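Local coordinates for protein lipase (Streptomyces rimosus, PDB 5MAL) that hydrolyses triacylglycerols and other carboxylic esters, preferring medium-length acyl chains, as a secreted serine lipase of the GDSL family, at residues S10-V15 / S76-G81; Y34-A39 / T45-T50; P142-L147 / N213-T218; A193-E196 / P202-H205. One frame throughout, in Å; residues are numbered along the deposited sequence.

Interaction 1. Residues S10-V15 / S76-G81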
loop_
_atom_site.group_PDB
_atom_site.type_symbol
_atom_site.label_atom_id
_atom_site.label_comp_id
_atom_site.label_asym_id
_atom_site.label_seq_id
_atom_site.Cartn_x
_atom_site.Cartn_y
_atom_site.Cartn_z
ATOM N N SER A 10 -5.289 0.494 2.562
ATOM C CA SER A 10 -5.335 -0.650 3.444
ATOM C C SER A 10 -3.957 -1.263 3.638
ATOM O O SER A 10 -3.732 -1.996 4.600
ATOM C CB SER A 10 -6.298 -1.682 2.884
ATOM O OG SER A 10 -6.033 -1.852 1.505
ATOM N N TYR A 11 -3.039 -0.997 2.711
ATOM C CA TYR A 11 -1.686 -1.550 2.870
ATOM C C TYR A 11 -0.949 -0.796 3.960
ATOM O O TYR A 11 0.046 -1.284 4.506
ATOM C CB TYR A 11 -0.906 -1.517 1.558
ATOM C CG TYR A 11 -1.430 -2.563 0.617
ATOM C CD1 TYR A 11 -2.646 -2.383 -0.016
ATOM C CD2 TYR A 11 -0.751 -3.756 0.412
ATOM C CE1 TYR A 11 -3.162 -3.338 -0.843
ATOM C CE2 TYR A 11 -1.274 -4.734 -0.424
ATOM C CZ TYR A 11 -2.485 -4.508 -1.042
ATOM O OH TYR A 11 -3.029 -5.443 -1.891
ATOM N N SER A 12 -1.432 0.403 4.263
ATOM C CA SER A 12 -0.828 1.193 5.323
ATOM C C SER A 12 -1.621 1.028 6.596
ATOM O O SER A 12 -1.047 1.004 7.677
ATOM C CB SER A 12 -0.746 2.675 4.957
ATOM O OG SER A 12 0.209 2.867 3.934
ATOM N N SER A 13 -2.942 0.953 6.477
ATOM C CA SER A 13 -3.763 0.776 7.674
ATOM C C SER A 13 -3.499 -0.600 8.255
ATOM O O SER A 13 -3.532 -0.778 9.466
ATOM C CB SER A 13 -5.258 0.948 7.375
ATOM O OG SER A 13 -5.813 -0.230 6.801
ATOM N N GLY A 14 -3.227 -1.567 7.388
ATOM C CA GLY A 14 -2.870 -2.898 7.840
ATOM C C GLY A 14 -4.008 -3.898 7.821
ATOM O O GLY A 14 -4.039 -4.814 8.628
ATOM N N VAL A 15 -4.954 -3.714 6.913
ATOM C CA VAL A 15 -5.959 -4.739 6.661
ATOM C C VAL A 15 -5.224 -6.042 6.410
ATOM O O VAL A 15 -4.301 -6.081 5.609
ATOM C CB VAL A 15 -6.845 -4.368 5.462
ATOM C CG1 VAL A 15 -7.774 -5.523 5.072
ATOM C CG2 VAL A 15 -7.628 -3.118 5.794
ATOM N N SER A 76 4.243 8.962 6.057
ATOM C CA SER A 76 4.319 7.772 5.219
ATOM C C SER A 76 3.022 7.619 4.446
ATOM O O SER A 76 1.964 8.067 4.888
ATOM C CB SER A 76 4.592 6.509 6.041
ATOM O OG SER A 76 3.584 6.298 7.010
ATOM N N ILE A 77 3.084 6.955 3.300
ATOM C CA ILE A 77 1.858 6.733 2.554
ATOM C C ILE A 77 1.996 5.590 1.566
ATOM O O ILE A 77 3.053 5.402 0.971
ATOM C CB ILE A 77 1.431 8.022 1.813
ATOM C CG1 ILE A 77 0.044 7.852 1.185
ATOM C CG2 ILE A 77 2.501 8.439 0.786
ATOM C CD1 ILE A 77 -0.573 9.169 0.719
ATOM N N THR A 78 0.941 4.786 1.469
ATOM C CA THR A 78 0.692 3.947 0.305
ATOM C C THR A 78 -0.653 4.422 -0.220
ATOM O O THR A 78 -1.610 4.487 0.523
ATOM C CB THR A 78 0.643 2.420 0.618
ATOM O OG1 THR A 78 -0.383 2.162 1.576
ATOM C CG2 THR A 78 1.968 1.919 1.168
ATOM N N ILE A 79 -0.716 4.838 -1.477
ATOM C CA ILE A 79 -2.005 5.226 -2.048
ATOM C C ILE A 79 -1.922 5.114 -3.549
ATOM O O ILE A 79 -0.846 5.260 -4.129
ATOM C CB ILE A 79 -2.424 6.666 -1.664
ATOM C CG1 ILE A 79 -3.932 6.865 -1.861
ATOM C CG2 ILE A 79 -1.635 7.694 -2.457
ATOM C CD1 ILE A 79 -4.802 6.073 -0.888
ATOM N N GLY A 80 -3.054 4.808 -4.172
ATOM C CA GLY A 80 -3.097 4.697 -5.616
ATOM C C GLY A 80 -3.653 3.378 -6.098
ATOM O O GLY A 80 -4.211 3.301 -7.191
ATOM N N GLY A 81 -3.501 2.340 -5.290
ATOM C CA GLY A 81 -4.036 1.041 -5.647
ATOM C C GLY A 81 -5.542 1.086 -5.848
ATOM O O GLY A 81 -6.064 0.556 -6.819
#

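Interaction 2. Residues Y34-A39 / T45-T50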
loop_
_atom_site.group_PDB
_atom_site.type_symbol
_atom_site.label_atom_id
_atom_site.label_comp_id
_atom_site.label_asym_id
_atom_site.label_seq_id
_atom_site.Cartn_x
_atom_site.Cartn_y
_atom_site.Cartn_z
ATOM N N TYR A 34 2.549 -1.467 9.486
ATOM C CA TYR A 34 3.907 -0.940 9.627
ATOM C C TYR A 34 3.906 0.444 10.314
ATOM O O TYR A 34 4.803 0.718 11.090
ATOM C CB TYR A 34 4.652 -0.896 8.279
ATOM C CG TYR A 34 4.149 0.131 7.309
ATOM C CD1 TYR A 34 4.632 1.441 7.344
ATOM C CD2 TYR A 34 3.222 -0.209 6.334
ATOM C CE1 TYR A 34 4.168 2.383 6.461
ATOM C CE2 TYR A 34 2.758 0.726 5.436
ATOM C CZ TYR A 34 3.236 2.024 5.513
ATOM O OH TYR A 34 2.795 2.980 4.644
ATOM N N PRO A 35 2.882 1.306 10.077
ATOM C CA PRO A 35 2.995 2.561 10.825
ATOM C C PRO A 35 2.849 2.384 12.324
ATOM O O PRO A 35 3.575 3.022 13.073
ATOM C CB PRO A 35 1.829 3.398 10.278
ATOM C CG PRO A 35 1.613 2.868 8.907
ATOM C CD PRO A 35 1.776 1.385 9.101
ATOM N N ALA A 36 1.929 1.533 12.753
ATOM C CA ALA A 36 1.747 1.313 14.181
ATOM C C ALA A 36 2.994 0.665 14.785
ATOM O O ALA A 36 3.419 1.016 15.885
ATOM C CB ALA A 36 0.528 0.461 14.432
ATOM N N LEU A 37 3.589 -0.281 14.066
ATOM C CA LEU A 37 4.829 -0.895 14.528
ATOM C C LEU A 37 5.962 0.123 14.621
ATOM O O LEU A 37 6.779 0.094 15.553
ATOM C CB LEU A 37 5.242 -2.036 13.605
ATOM C CG LEU A 37 4.328 -3.263 13.598
ATOM C CD1 LEU A 37 4.839 -4.255 12.569
ATOM C CD2 LEU A 37 4.263 -3.904 14.975
ATOM N N TRP A 38 6.032 1.008 13.636
ATOM C CA TRP A 38 7.041 2.043 13.660
ATOM C C TRP A 38 6.833 2.938 14.878
ATOM O O TRP A 38 7.766 3.202 15.623
ATOM C CB TRP A 38 7.000 2.872 12.378
ATOM C CG TRP A 38 8.221 3.700 12.181
ATOM C CD1 TRP A 38 9.337 3.371 11.454
ATOM C CD2 TRP A 38 8.455 5.006 12.699
ATOM N NE1 TRP A 38 10.247 4.397 11.497
ATOM C CE2 TRP A 38 9.733 5.410 12.261
ATOM C CE3 TRP A 38 7.712 5.874 13.506
ATOM C CZ2 TRP A 38 10.276 6.648 12.588
ATOM C CZ3 TRP A 38 8.268 7.109 13.837
ATOM C CH2 TRP A 38 9.534 7.477 13.378
ATOM N N ALA A 39 5.606 3.392 15.094
ATOM C CA ALA A 39 5.365 4.323 16.183
ATOM C C ALA A 39 5.682 3.638 17.517
ATOM O O ALA A 39 6.304 4.234 18.403
ATOM C CB ALA A 39 3.916 4.838 16.158
ATOM N N THR A 45 6.836 8.946 19.741
ATOM C CA THR A 45 6.139 9.245 18.500
ATOM C C THR A 45 4.751 9.794 18.764
ATOM O O THR A 45 3.913 9.127 19.364
ATOM C CB THR A 45 6.004 8.003 17.601
ATOM O OG1 THR A 45 7.306 7.481 17.320
ATOM C CG2 THR A 45 5.337 8.382 16.287
ATOM N N ARG A 46 4.518 11.021 18.328
ATOM C CA ARG A 46 3.168 11.550 18.281
ATOM C C ARG A 46 2.579 11.022 16.984
ATOM O O ARG A 46 2.863 11.526 15.902
ATOM C CB ARG A 46 3.160 13.076 18.336
ATOM C CG ARG A 46 1.961 13.660 19.054
ATOM C CD ARG A 46 2.131 15.156 19.262
ATOM N NE ARG A 46 3.520 15.501 19.554
ATOM C CZ ARG A 46 3.929 16.708 19.932
ATOM N NH1 ARG A 46 3.051 17.695 20.066
ATOM N NH2 ARG A 46 5.215 16.927 20.177
ATOM N N PHE A 47 1.776 9.979 17.117
ATOM C CA PHE A 47 1.387 9.137 16.001
ATOM C C PHE A 47 -0.025 9.439 15.507
ATOM O O PHE A 47 -1.018 9.033 16.107
ATOM C CB PHE A 47 1.526 7.678 16.439
ATOM C CG PHE A 47 1.148 6.671 15.398
ATOM C CD1 PHE A 47 1.543 6.812 14.074
ATOM C CD2 PHE A 47 0.428 5.546 15.762
ATOM C CE1 PHE A 47 1.194 5.847 13.135
ATOM C CE2 PHE A 47 0.086 4.589 14.827
ATOM C CZ PHE A 47 0.473 4.742 13.521
ATOM N N ASN A 48 -0.111 10.148 14.393
ATOM C CA ASN A 48 -1.400 10.422 13.786
ATOM C C ASN A 48 -1.657 9.489 12.610
ATOM O O ASN A 48 -1.126 9.676 11.515
ATOM C CB ASN A 48 -1.490 11.888 13.361
ATOM C CG ASN A 48 -1.899 12.795 14.516
ATOM O OD1 ASN A 48 -3.027 12.726 15.009
ATOM N ND2 ASN A 48 -0.984 13.629 14.956
ATOM N N PHE A 49 -2.488 8.487 12.867
ATOM C CA PHE A 49 -2.677 7.388 11.942
ATOM C C PHE A 49 -4.009 7.564 11.254
ATOM O O PHE A 49 -5.046 7.274 11.853
ATOM C CB PHE A 49 -2.612 6.079 12.731
ATOM C CG PHE A 49 -2.435 4.836 11.899
ATOM C CD1 PHE A 49 -2.132 4.896 10.544
ATOM C CD2 PHE A 49 -2.486 3.593 12.522
ATOM C CE1 PHE A 49 -1.944 3.721 9.797
ATOM C CE2 PHE A 49 -2.281 2.419 11.801
ATOM C CZ PHE A 49 -2.005 2.482 10.435
ATOM N N THR A 50 -3.985 8.048 10.017
ATOM C CA THR A 50 -5.226 8.360 9.319
ATOM C C THR A 50 -5.435 7.485 8.080
ATOM O O THR A 50 -6.438 7.612 7.383
ATOM C CB THR A 50 -5.278 9.845 8.907
ATOM O OG1 THR A 50 -4.150 10.156 8.085
ATOM C CG2 THR A 50 -5.261 10.726 10.140
#

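Interaction 3. Residues P142-L147 / N213-T218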
loop_
_atom_site.group_PDB
_atom_site.type_symbol
_atom_site.label_atom_id
_atom_site.label_comp_id
_atom_site.label_asym_id
_atom_site.label_seq_id
_atom_site.Cartn_x
_atom_site.Cartn_y
_atom_site.Cartn_z
ATOM N N PRO A 142 3.680 -4.599 -3.087
ATOM C CA PRO A 142 4.516 -5.726 -3.492
ATOM C C PRO A 142 3.952 -6.346 -4.757
ATOM O O PRO A 142 2.736 -6.294 -4.945
ATOM C CB PRO A 142 4.403 -6.687 -2.301
ATOM C CG PRO A 142 3.006 -6.449 -1.783
ATOM C CD PRO A 142 2.749 -4.951 -1.999
ATOM N N ARG A 143 4.807 -6.875 -5.622
ATOM C CA ARG A 143 4.335 -7.822 -6.620
ATOM C C ARG A 143 3.660 -8.940 -5.849
ATOM O O ARG A 143 4.204 -9.421 -4.848
ATOM C CB ARG A 143 5.487 -8.356 -7.481
ATOM C CG ARG A 143 5.879 -7.459 -8.636
ATOM C CD ARG A 143 6.953 -8.128 -9.469
ATOM N NE ARG A 143 8.112 -8.419 -8.642
ATOM C CZ ARG A 143 9.196 -7.658 -8.583
ATOM N NH1 ARG A 143 9.280 -6.565 -9.333
ATOM N NH2 ARG A 143 10.202 -8.006 -7.787
ATOM N N PHE A 144 2.475 -9.347 -6.287
ATOM C CA PHE A 144 1.692 -10.302 -5.519
ATOM C C PHE A 144 2.186 -11.745 -5.646
ATOM O O PHE A 144 1.955 -12.555 -4.752
ATOM C CB PHE A 144 0.224 -10.262 -5.934
ATOM C CG PHE A 144 -0.541 -9.067 -5.420
ATOM C CD1 PHE A 144 -0.040 -8.264 -4.414
ATOM C CD2 PHE A 144 -1.797 -8.774 -5.938
ATOM C CE1 PHE A 144 -0.754 -7.175 -3.946
ATOM C CE2 PHE A 144 -2.523 -7.678 -5.484
ATOM C CZ PHE A 144 -1.995 -6.876 -4.484
ATOM N N TYR A 145 2.831 -12.070 -6.767
ATOM C CA TYR A 145 3.118 -13.464 -7.097
ATOM C C TYR A 145 4.573 -13.749 -7.411
ATOM O O TYR A 145 5.263 -12.930 -8.027
ATOM C CB TYR A 145 2.267 -13.895 -8.303
ATOM C CG TYR A 145 0.819 -13.983 -7.963
ATOM C CD1 TYR A 145 0.336 -15.063 -7.241
ATOM C CD2 TYR A 145 -0.076 -12.983 -8.341
ATOM C CE1 TYR A 145 -0.988 -15.157 -6.898
ATOM C CE2 TYR A 145 -1.417 -13.072 -8.004
ATOM C CZ TYR A 145 -1.864 -14.164 -7.280
ATOM O OH TYR A 145 -3.188 -14.302 -6.917
ATOM N N LYS A 146 5.023 -14.927 -6.996
ATOM C CA LYS A 146 6.260 -15.493 -7.510
ATOM C C LYS A 146 5.888 -16.295 -8.740
ATOM O O LYS A 146 4.999 -17.149 -8.677
ATOM C CB LYS A 146 6.943 -16.401 -6.490
ATOM C CG LYS A 146 8.078 -17.213 -7.105
ATOM C CD LYS A 146 8.493 -18.357 -6.192
ATOM C CE LYS A 146 9.923 -18.828 -6.476
ATOM N NZ LYS A 146 10.367 -18.473 -7.858
ATOM N N LEU A 147 6.544 -16.017 -9.860
ATOM C CA LEU A 147 6.252 -16.732 -11.092
ATOM C C LEU A 147 7.209 -17.907 -11.305
ATOM O O LEU A 147 8.323 -17.905 -10.784
ATOM C CB LEU A 147 6.328 -15.779 -12.282
ATOM C CG LEU A 147 5.433 -14.542 -12.224
ATOM C CD1 LEU A 147 5.519 -13.779 -13.534
ATOM C CD2 LEU A 147 3.988 -14.929 -11.923
ATOM N N ASN A 213 -9.303 -9.260 3.618
ATOM C CA ASN A 213 -7.883 -9.544 3.831
ATOM C C ASN A 213 -7.131 -9.977 2.586
ATOM O O ASN A 213 -5.899 -9.932 2.549
ATOM C CB ASN A 213 -7.727 -10.614 4.908
ATOM C CG ASN A 213 -7.961 -10.063 6.290
ATOM O OD1 ASN A 213 -8.291 -8.882 6.444
ATOM N ND2 ASN A 213 -7.802 -10.906 7.305
ATOM N N SER A 214 -7.873 -10.398 1.568
ATOM C CA SER A 214 -7.278 -10.978 0.385
ATOM C C SER A 214 -6.262 -10.029 -0.249
ATOM O O SER A 214 -6.541 -8.857 -0.390
ATOM C CB SER A 214 -8.375 -11.343 -0.622
ATOM O OG SER A 214 -9.424 -12.078 -0.002
ATOM N N TYR A 215 -5.080 -10.553 -0.565
ATOM C CA TYR A 215 -3.982 -9.829 -1.223
ATOM C C TYR A 215 -3.342 -8.753 -0.359
ATOM O O TYR A 215 -2.505 -7.983 -0.827
ATOM C CB TYR A 215 -4.446 -9.214 -2.540
ATOM C CG TYR A 215 -4.810 -10.276 -3.533
ATOM C CD1 TYR A 215 -3.821 -11.026 -4.152
ATOM C CD2 TYR A 215 -6.137 -10.560 -3.819
ATOM C CE1 TYR A 215 -4.138 -12.017 -5.050
ATOM C CE2 TYR A 215 -6.471 -11.562 -4.718
ATOM C CZ TYR A 215 -5.462 -12.288 -5.326
ATOM O OH TYR A 215 -5.763 -13.277 -6.236
ATOM N N HIS A 216 -3.714 -8.702 0.907
ATOM C CA HIS A 216 -3.068 -7.755 1.800
ATOM C C HIS A 216 -1.957 -8.422 2.583
ATOM O O HIS A 216 -1.935 -9.639 2.706
ATOM C CB HIS A 216 -4.092 -7.148 2.734
ATOM C CG HIS A 216 -4.964 -6.157 2.050
ATOM N ND1 HIS A 216 -6.033 -6.525 1.264
ATOM C CD2 HIS A 216 -4.865 -4.812 1.948
ATOM C CE1 HIS A 216 -6.586 -5.442 0.745
ATOM N NE2 HIS A 216 -5.893 -4.391 1.144
ATOM N N PRO A 217 -1.019 -7.630 3.108
ATOM C CA PRO A 217 0.063 -8.259 3.866
ATOM C C PRO A 217 -0.452 -8.954 5.109
ATOM O O PRO A 217 -1.402 -8.487 5.747
ATOM C CB PRO A 217 0.949 -7.082 4.255
ATOM C CG PRO A 217 0.694 -6.066 3.196
ATOM C CD PRO A 217 -0.780 -6.191 2.908
ATOM N N THR A 218 0.158 -10.085 5.423
ATOM C CA THR A 218 -0.080 -10.740 6.691
ATOM C C THR A 218 0.590 -9.921 7.784
ATOM O O THR A 218 1.250 -8.921 7.495
ATOM C CB THR A 218 0.496 -12.144 6.695
ATOM O OG1 THR A 218 1.927 -12.050 6.590
ATOM C CG2 THR A 218 -0.053 -12.943 5.515
#

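Interaction 4. Residues A193-E196 / P202-H205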
loop_
_atom_site.group_PDB
_atom_site.type_symbol
_atom_site.label_atom_id
_atom_site.label_comp_id
_atom_site.label_asym_id
_atom_site.label_seq_id
_atom_site.Cartn_x
_atom_site.Cartn_y
_atom_site.Cartn_z
ATOM N N ALA A 193 10.295 -10.084 -1.820
ATOM C CA ALA A 193 10.868 -11.094 -2.711
ATOM C C ALA A 193 11.124 -12.353 -1.897
ATOM O O ALA A 193 11.744 -12.298 -0.841
ATOM C CB ALA A 193 12.150 -10.596 -3.361
ATOM N N GLY A 194 10.614 -13.481 -2.369
ATOM C CA GLY A 194 10.745 -14.722 -1.628
ATOM C C GLY A 194 9.553 -14.921 -0.724
ATOM O O GLY A 194 9.428 -15.943 -0.047
ATOM N N HIS A 195 8.647 -13.948 -0.736
ATOM C CA HIS A 195 7.473 -13.996 0.135
ATOM C C HIS A 195 6.209 -13.550 -0.576
ATOM O O HIS A 195 5.256 -13.102 0.059
ATOM C CB HIS A 195 7.707 -13.140 1.377
ATOM C CG HIS A 195 8.850 -13.628 2.206
ATOM N ND1 HIS A 195 8.768 -14.771 2.970
ATOM C CD2 HIS A 195 10.112 -13.162 2.350
ATOM C CE1 HIS A 195 9.927 -14.979 3.572
ATOM N NE2 HIS A 195 10.761 -14.022 3.208
ATOM N N GLU A 196 6.210 -13.696 -1.894
ATOM C CA GLU A 196 5.015 -13.452 -2.684
ATOM C C GLU A 196 4.063 -14.630 -2.526
ATOM O O GLU A 196 4.416 -15.644 -1.938
ATOM C CB GLU A 196 5.384 -13.265 -4.155
ATOM C CG GLU A 196 6.535 -12.289 -4.393
ATOM C CD GLU A 196 7.906 -12.963 -4.453
ATOM O OE1 GLU A 196 8.099 -14.047 -3.861
ATOM O OE2 GLU A 196 8.801 -12.398 -5.119
ATOM N N PRO A 202 4.520 -17.136 1.832
ATOM C CA PRO A 202 3.769 -15.909 1.555
ATOM C C PRO A 202 3.690 -14.980 2.762
ATOM O O PRO A 202 3.468 -15.425 3.894
ATOM C CB PRO A 202 2.381 -16.429 1.159
ATOM C CG PRO A 202 2.263 -17.747 1.879
ATOM C CD PRO A 202 3.652 -18.328 1.791
ATOM N N TRP A 203 3.921 -13.696 2.495
ATOM C CA TRP A 203 3.685 -12.625 3.450
ATOM C C TRP A 203 2.474 -11.819 3.038
ATOM O O TRP A 203 2.260 -10.711 3.534
ATOM C CB TRP A 203 4.881 -11.694 3.547
ATOM C CG TRP A 203 5.990 -12.241 4.347
ATOM C CD1 TRP A 203 5.992 -13.407 5.085
ATOM C CD2 TRP A 203 7.275 -11.651 4.518
ATOM N NE1 TRP A 203 7.214 -13.567 5.689
ATOM C CE2 TRP A 203 8.018 -12.503 5.362
ATOM C CE3 TRP A 203 7.873 -10.485 4.036
ATOM C CZ2 TRP A 203 9.333 -12.222 5.730
ATOM C CZ3 TRP A 203 9.186 -10.209 4.399
ATOM C CH2 TRP A 203 9.897 -11.073 5.234
ATOM N N LEU A 204 1.730 -12.366 2.083
ATOM C CA LEU A 204 0.465 -11.799 1.647
ATOM C C LEU A 204 -0.601 -12.831 1.861
ATOM O O LEU A 204 -0.340 -14.024 1.710
ATOM C CB LEU A 204 0.494 -11.430 0.167
ATOM C CG LEU A 204 1.565 -10.441 -0.262
ATOM C CD1 LEU A 204 1.720 -10.511 -1.779
ATOM C CD2 LEU A 204 1.143 -9.064 0.194
ATOM N N HIS A 205 -1.806 -12.381 2.185
ATOM C CA HIS A 205 -2.958 -13.267 2.135
ATOM C C HIS A 205 -3.272 -13.554 0.684
ATOM O O HIS A 205 -3.182 -12.666 -0.160
ATOM C CB HIS A 205 -4.186 -12.637 2.802
ATOM C CG HIS A 205 -4.041 -12.423 4.273
ATOM N ND1 HIS A 205 -4.240 -13.429 5.197
ATOM C CD2 HIS A 205 -3.734 -11.313 4.986
ATOM C CE1 HIS A 205 -4.044 -12.951 6.412
ATOM N NE2 HIS A 205 -3.751 -11.666 6.313
#

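Interaction 1. Residues S10-V15 / S76-G81
Ser-12 and Thr-78 meet hydroxyl to hydroxyl where helix 10-13 lies against the C-terminal part of strand 74-78. Their OG and OG1 atoms are 2.5 Å apart, a short hydrogen bond. Each oxygen has a further partner: Ser-12 OG bonds the phenol of Tyr-34, and Thr-78 OG1 bonds the carboxylate of Asp-9, so the buried hydroxyls form part of a longer polar chain. The threonine places OG1 between its backbone N and carbonyl carbon (chi1 59°), which leaves its methyl beside the backbone N; CG2 therefore also reaches the serine, 3.4 Å from Ser-12 OG. Ser-12 in turn sends its CB toward the strand. This is the nucleophile corner of the SGNH hydrolase fold: Asp-9 and the nucleophile Ser-10 belong to the GDSL-type motif, with Tyr-11 in the leucine position, that leads into the helix, while Gly-80 and Gly-81 open the family block named for its asparagine. Asp-9 OD1 also accepts a hydrogen bond from Tyr-11 N, which ties the start of the helix to the same carboxylate. Tyr-11 touches the strand through its root alone, CB lying 3.7 Å from Thr-78 OG1. With CG turned beside the backbone N (chi1 -73°), its ring leaves the contact, stacks on His-216 and meets Tyr-141 edge-to-face. Ser-10, by contrast, already starts away from the strand, and its OG is hydrogen-bonded to His-216 NE2.

Interaction 2. Residues Y34-A39 / T45-T50
Helix 34-39 and strand 46-49 run antiparallel, their axes 172° apart in direction and 9.4 Å apart at closest approach, with Pro-35 facing Phe-49 at one end and Ala-39 facing Thr-45 at the other. The strand sends Phe-47 and Phe-49 toward the helix. Phe-47, its CG opposite the backbone N (chi1 179°), lays one ring face against Ala-39: the methyl CB stands 3.6 Å from the ring centroid in a CH-pi contact, while CB of Phe-49 covers the opposite face. The far end of the same ring, CZ, reaches Pro-35 CB at 3.8 Å. Helix 34-40 lies in the crossover between the parallel strands 3-8 and 46-49, and this apolar layer packs the helix against the second of them, an edge strand. A serine in place of Phe-47 would probably leave Ala-39 CB and Phe-49 CB without the ring that lies between them. Pro-35 crosses Phe-49 at about a right angle, its CB over the ring face 4.2 Å from the centroid. At the other end Trp-38 CZ3 packs 3.6 Å from Thr-45 OG1, a hydroxyl hydrogen-bonded to His-42 O; the indole NE1 is hydrogen-bonded to Thr-234 O.

Interaction 3. Residues P142-L147 / N213-T218
Tyr-215 packs against Phe-144 and Tyr-145, its CB over the face of the phenylalanine and Tyr-145 OH at the edge of its own ring. The rings of Tyr-215 and Phe-144 lie near parallel, 24° between planes, but with centroids 5.1 Å apart they barely overlap. It is instead the tyrosine's CB that sits 4.2 Å from the Phe-144 centroid, while Tyr-215 CD1 touches Phe-144 CD2 at 3.5 Å. With CG opposite its carbonyl carbon (chi1 -65°), Tyr-215 carries its ring past Phe-144 to Tyr-145. There Tyr-215 OH donates to Tyr-145 OH over 2.9 Å, and Asn-94 ND2 is a second partner of Tyr-215 OH. A leucine in place of Tyr-215 would probably leave Tyr-145 OH and Asn-94 ND2 without their shared hydroxyl partner and lose the ring contact at Phe-144 CD2. Tyr-215 occupies the third position of a type II turn, with positive phi (68°). The CB of the active-site His-216 leaves the backbone away from 142-147, and its ring stacks on Tyr-11. His-216 ND1 bonds Ser-214 O, the donor standing above the carbonyl plane, consistent with a Ser/His dyad in which a backbone carbonyl takes the place of an acid side chain. Segment 142-147 follows strand 135-139, and Phe-144 also packs on Ile-163 of helix 159-180 and Tyr-11 of helix 10-13; Thr-218 N-caps helix 219-232, whose Tyr-226 touches both Pro-142 and Pro-217.

Interaction 4. Residues A193-E196 / P202-H205
His-195 lies flat on the indole of Trp-203, and this stack is the dense half of the contact. The imidazole and the six-membered ring are practically parallel, 3° between planes, with centroids 3.6 Å apart. Behind it His-195 CB covers the five-membered ring, 3.7 Å from its centroid. Both residues turn CG beside their backbone N, which brings the two rings over one another. Although His-195 ND1 lies over the indole N-H, its hydrogen bond goes to Ala-201 O, which helps fix the rotation of the imidazole. The backbones tighten the same end: Trp-203 N gives a nearly straight bond (169°) to His-195 O, 2.8 Å away. Leu-204 belongs to the packed part too, its CB pointing toward 193-196 while its side chain packs on Pro-142 and Phe-144. These pairs close the neck of an irregular loop between helices 189-192 and 219-232, and within it Cys-198 forms a disulfide with Cys-151. Outward the packing thins. Pro-202 offers 193-196 CA-H...O contacts, CA standing 3.5 Å from His-195 O, while its ring is largely solvent-exposed. Glu-196 turns its side chain from 202-205 and curls back, OE1 receiving Gly-194 N at 3.0 Å from above the carboxylate plane.

In the fold
Interactions 1 and 3 meet in the active site, where Ser-10 OG and His-216 NE2 lie 2.6 Å apart; their centres are about 13 Å from each other. Interaction 4 lies within the chain span between the segments of interaction 3 and backs its turn: His-205 N is 2.8 Å from His-216 O, and Tyr-215 N 2.9 Å from His-205 O, so the stacked loop adjoins the stretch bearing the histidine. Interaction 2 stands on the other flank of the nucleophile, its Tyr-34 OH 2.7 Å from Ser-12 OG of interaction 1. It does not touch interactions 3 or 4, whose centres are both about 23 Å from its own.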